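Local coordinates for protein trans-2-enoyl-CoA reductase [NADH] (Treponema denticola ATCC 35405, PDB 4GGO) that catalyses the NADH-dependent reduction of the carbon-carbon double bond of trans-2-enoyl-CoA thioesters such as crotonyl-CoA, a step of fatty acid synthesis, at residues Lys51-Leu56 with Phe141-Tyr146. Residues are numbered along the deposited sequence; the frame is centred on the assembly and turned at random.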
ATOM      1  N   LYS A  51       4.002 -10.619 -17.075  1.00 30.76           N
ATOM      2  CA  LYS A  51       3.304 -11.814 -17.543  1.00 30.26           C
ATOM      3  C   LYS A  51       2.786 -12.636 -16.367  1.00 33.71           C
ATOM      4  O   LYS A  51       1.610 -12.994 -16.312  1.00 30.16           O
ATOM      5  CB  LYS A  51       4.231 -12.669 -18.411  1.00 42.08           C
ATOM      6  CG  LYS A  51       3.548 -13.862 -19.069  1.00 50.02           C
ATOM      7  CD  LYS A  51       4.507 -14.643 -19.965  1.00 57.95           C
ATOM      8  CE  LYS A  51       5.494 -15.479 -19.155  1.00 52.81           C
ATOM      9  NZ  LYS A  51       6.486 -16.151 -20.049  1.00 61.76           N
ATOM     10  N   ASN A  52       3.680 -12.934 -15.431  1.00 28.56           N
ATOM     11  CA  ASN A  52       3.322 -13.659 -14.220  1.00 27.82           C
ATOM     12  C   ASN A  52       3.709 -12.851 -12.990  1.00 24.11           C
ATOM     13  O   ASN A  52       4.891 -12.635 -12.727  1.00 30.85           O
ATOM     14  CB  ASN A  52       4.007 -15.025 -14.194  1.00 26.94           C
ATOM     15  CG  ASN A  52       3.484 -15.958 -15.267  1.00 33.82           C
ATOM     16  OD1 ASN A  52       2.276 -16.127 -15.425  1.00 31.23           O
ATOM     17  ND2 ASN A  52       4.395 -16.565 -16.017  1.00 40.16           N
ATOM     18  N   VAL A  53       2.710 -12.402 -12.238  1.00 25.31           N
ATOM     19  CA  VAL A  53       2.958 -11.497 -11.123  1.00 27.91           C
ATOM     20  C   VAL A  53       2.543 -12.070  -9.771  1.00 27.18           C
ATOM     21  O   VAL A  53       1.442 -12.594  -9.614  1.00 22.53           O
ATOM     22  CB  VAL A  53       2.241 -10.148 -11.332  1.00 21.51           C
ATOM     23  CG1 VAL A  53       2.633  -9.164 -10.241  1.00 19.39           C
ATOM     24  CG2 VAL A  53       2.567  -9.581 -12.708  1.00 23.57           C
ATOM     25  N   LEU A  54       3.440 -11.961  -8.797  1.00 27.69           N
ATOM     26  CA  LEU A  54       3.123 -12.289  -7.417  1.00 23.56           C
ATOM     27  C   LEU A  54       2.982 -10.997  -6.620  1.00 28.37           C
ATOM     28  O   LEU A  54       3.887 -10.161  -6.622  1.00 24.29           O
ATOM     29  CB  LEU A  54       4.224 -13.160  -6.808  1.00 28.04           C
ATOM     30  CG  LEU A  54       4.052 -13.560  -5.341  1.00 26.14           C
ATOM     31  CD1 LEU A  54       2.795 -14.400  -5.151  1.00 26.44           C
ATOM     32  CD2 LEU A  54       5.281 -14.305  -4.841  1.00 29.49           C
ATOM     33  N   VAL A  55       1.845 -10.826  -5.953  1.00 23.77           N
ATOM     34  CA  VAL A  55       1.622  -9.643  -5.129  1.00 27.77           C
ATOM     35  C   VAL A  55       1.392 -10.024  -3.673  1.00 24.47           C
ATOM     36  O   VAL A  55       0.417 -10.699  -3.341  1.00 23.63           O
ATOM     37  CB  VAL A  55       0.428  -8.803  -5.626  1.00 24.42           C
ATOM     38  CG1 VAL A  55       0.230  -7.588  -4.729  1.00 23.53           C
ATOM     39  CG2 VAL A  55       0.645  -8.371  -7.067  1.00 20.96           C
ATOM     40  N   LEU A  56       2.299  -9.583  -2.810  1.00 25.59           N
ATOM     41  CA  LEU A  56       2.217  -9.884  -1.388  1.00 21.44           C
ATOM     42  C   LEU A  56       1.566  -8.724  -0.643  1.00 26.96           C
ATOM     43  O   LEU A  56       2.147  -7.647  -0.521  1.00 27.68           O
ATOM     44  CB  LEU A  56       3.611 -10.179  -0.838  1.00 25.94           C
ATOM     45  CG  LEU A  56       4.325 -11.299  -1.599  1.00 31.42           C
ATOM     46  CD1 LEU A  56       5.770 -11.445  -1.153  1.00 30.98           C
ATOM     47  CD2 LEU A  56       3.572 -12.612  -1.433  1.00 30.58           C
ATOM     48  N   PHE A 141       7.727 -16.324 -12.048  1.00 33.50           N
ATOM     49  CA  PHE A 141       7.384 -14.920 -11.833  1.00 30.05           C
ATOM     50  C   PHE A 141       8.389 -13.963 -12.471  1.00 34.32           C
ATOM     51  O   PHE A 141       9.600 -14.169 -12.381  1.00 34.84           O
ATOM     52  CB  PHE A 141       7.257 -14.620 -10.337  1.00 31.14           C
ATOM     53  CG  PHE A 141       6.157 -15.384  -9.653  1.00 28.11           C
ATOM     54  CD1 PHE A 141       4.829 -15.102  -9.923  1.00 29.26           C
ATOM     55  CD2 PHE A 141       6.453 -16.374  -8.731  1.00 28.68           C
ATOM     56  CE1 PHE A 141       3.814 -15.799  -9.294  1.00 24.40           C
ATOM     57  CE2 PHE A 141       5.443 -17.073  -8.096  1.00 29.38           C
ATOM     58  CZ  PHE A 141       4.122 -16.786  -8.377  1.00 26.73           C
ATOM     59  N   ASP A 142       7.879 -12.917 -13.114  1.00 32.48           N
ATOM     60  CA  ASP A 142       8.734 -11.883 -13.693  1.00 31.58           C
ATOM     61  C   ASP A 142       8.537 -10.540 -12.992  1.00 33.11           C
ATOM     62  O   ASP A 142       9.246  -9.573 -13.270  1.00 32.71           O
ATOM     63  CB  ASP A 142       8.504 -11.751 -15.201  1.00 28.06           C
ATOM     64  CG  ASP A 142       7.048 -11.517 -15.554  1.00 36.66           C
ATOM     65  OD1 ASP A 142       6.627 -10.342 -15.592  1.00 36.59           O
ATOM     66  OD2 ASP A 142       6.328 -12.507 -15.798  1.00 38.95           O
ATOM     67  N   LEU A 143       7.569 -10.489 -12.081  1.00 28.57           N
ATOM     68  CA  LEU A 143       7.348  -9.312 -11.250  1.00 32.42           C
ATOM     69  C   LEU A 143       6.808  -9.713  -9.881  1.00 26.46           C
ATOM     70  O   LEU A 143       5.776 -10.375  -9.782  1.00 29.03           O
ATOM     71  CB  LEU A 143       6.388  -8.330 -11.923  1.00 26.71           C
ATOM     72  CG  LEU A 143       5.970  -7.137 -11.059  1.00 28.18           C
ATOM     73  CD1 LEU A 143       7.170  -6.265 -10.707  1.00 28.72           C
ATOM     74  CD2 LEU A 143       4.894  -6.317 -11.749  1.00 25.87           C
ATOM     75  N   ILE A 144       7.513  -9.314  -8.829  1.00 25.97           N
ATOM     76  CA  ILE A 144       7.094  -9.633  -7.470  1.00 25.86           C
ATOM     77  C   ILE A 144       6.914  -8.370  -6.641  1.00 22.12           C
ATOM     78  O   ILE A 144       7.882  -7.685  -6.314  1.00 25.89           O
ATOM     79  CB  ILE A 144       8.100 -10.560  -6.768  1.00 29.49           C
ATOM     80  CG1 ILE A 144       8.294 -11.842  -7.579  1.00 32.10           C
ATOM     81  CG2 ILE A 144       7.630 -10.886  -5.356  1.00 23.01           C
ATOM     82  CD1 ILE A 144       9.261 -12.810  -6.951  1.00 22.71           C
ATOM     83  N   VAL A 145       5.669  -8.066  -6.299  1.00 23.48           N
ATOM     84  CA  VAL A 145       5.361  -6.858  -5.548  1.00 24.30           C
ATOM     85  C   VAL A 145       5.205  -7.158  -4.063  1.00 24.74           C
ATOM     86  O   VAL A 145       4.290  -7.875  -3.657  1.00 24.89           O
ATOM     87  CB  VAL A 145       4.083  -6.184  -6.074  1.00 23.99           C
ATOM     88  CG1 VAL A 145       3.782  -4.922  -5.281  1.00 21.78           C
ATOM     89  CG2 VAL A 145       4.226  -5.868  -7.560  1.00 20.55           C
ATOM     90  N   TYR A 146       6.105  -6.608  -3.254  1.00 25.02           N
ATOM     91  CA  TYR A 146       6.037  -6.787  -1.809  1.00 26.31           C
ATOM     92  C   TYR A 146       5.391  -5.574  -1.152  1.00 28.92           C
ATOM     93  O   TYR A 146       6.030  -4.536  -0.983  1.00 23.20           O
ATOM     94  CB  TYR A 146       7.431  -7.024  -1.223  1.00 26.55           C
ATOM     95  CG  TYR A 146       7.414  -7.471   0.222  1.00 28.52           C
ATOM     96  CD1 TYR A 146       7.412  -6.545   1.258  1.00 29.89           C
ATOM     97  CD2 TYR A 146       7.394  -8.820   0.549  1.00 28.13           C
ATOM     98  CE1 TYR A 146       7.392  -6.952   2.580  1.00 35.25           C
ATOM     99  CE2 TYR A 146       7.373  -9.236   1.867  1.00 30.82           C
ATOM    100  CZ  TYR A 146       7.373  -8.299   2.878  1.00 35.65           C
ATOM    101  OH  TYR A 146       7.354  -8.708   4.190  1.00 41.74           O
TER
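Asp142 grips the backbone of Lys51 and Asn52, where strand 52-56 begins, with its carboxylate. From CB, a chi1 of 54° sets CG between the backbone N and the carbonyl carbon of Asp142, and both oxygens then reach the two amides. OD1 takes the N-H of Lys51 on its syn lone pair, 3.0 Å from Lys51 N. OD2 takes the N-H of Asn52, also on the syn side but 23° out of the carboxylate plane, at 2.7 Å from Asn52 N. The N-H of Asp142 in turn goes to Asn52 O, so the two residues bind each other twice.

The chain turns at Asp142. Beyond it the strands run parallel, 10° apart, as neighbours in the seven-stranded sheet of a Rossmann fold. Strand 77-82 flanks 52-56 on its other side, and 227-233 flanks 141-146. Hydrogen bonds from Leu54 N to Leu143 O, Val145 N to Leu54 O and Leu56 N to Val145 O join the backbones; the last is nearly straight. Both strands lead towards NAD-binding residues, Cys58 and Leu148 among them.

Leu54 CB sits over one face of the Phe141 ring, 3.8 Å from its centroid, in a CH-pi contact. Asn52 O lies at the ring edge. On the same sheet face Leu56 CD1 touches Tyr146 CD2 at 3.5 Å, while Tyr146 OH is hydrogen-bonded to Asp209 OD2. Helix 208-219 covers this face. On the other face Val53 CG1 packs alongside Leu143 CD2.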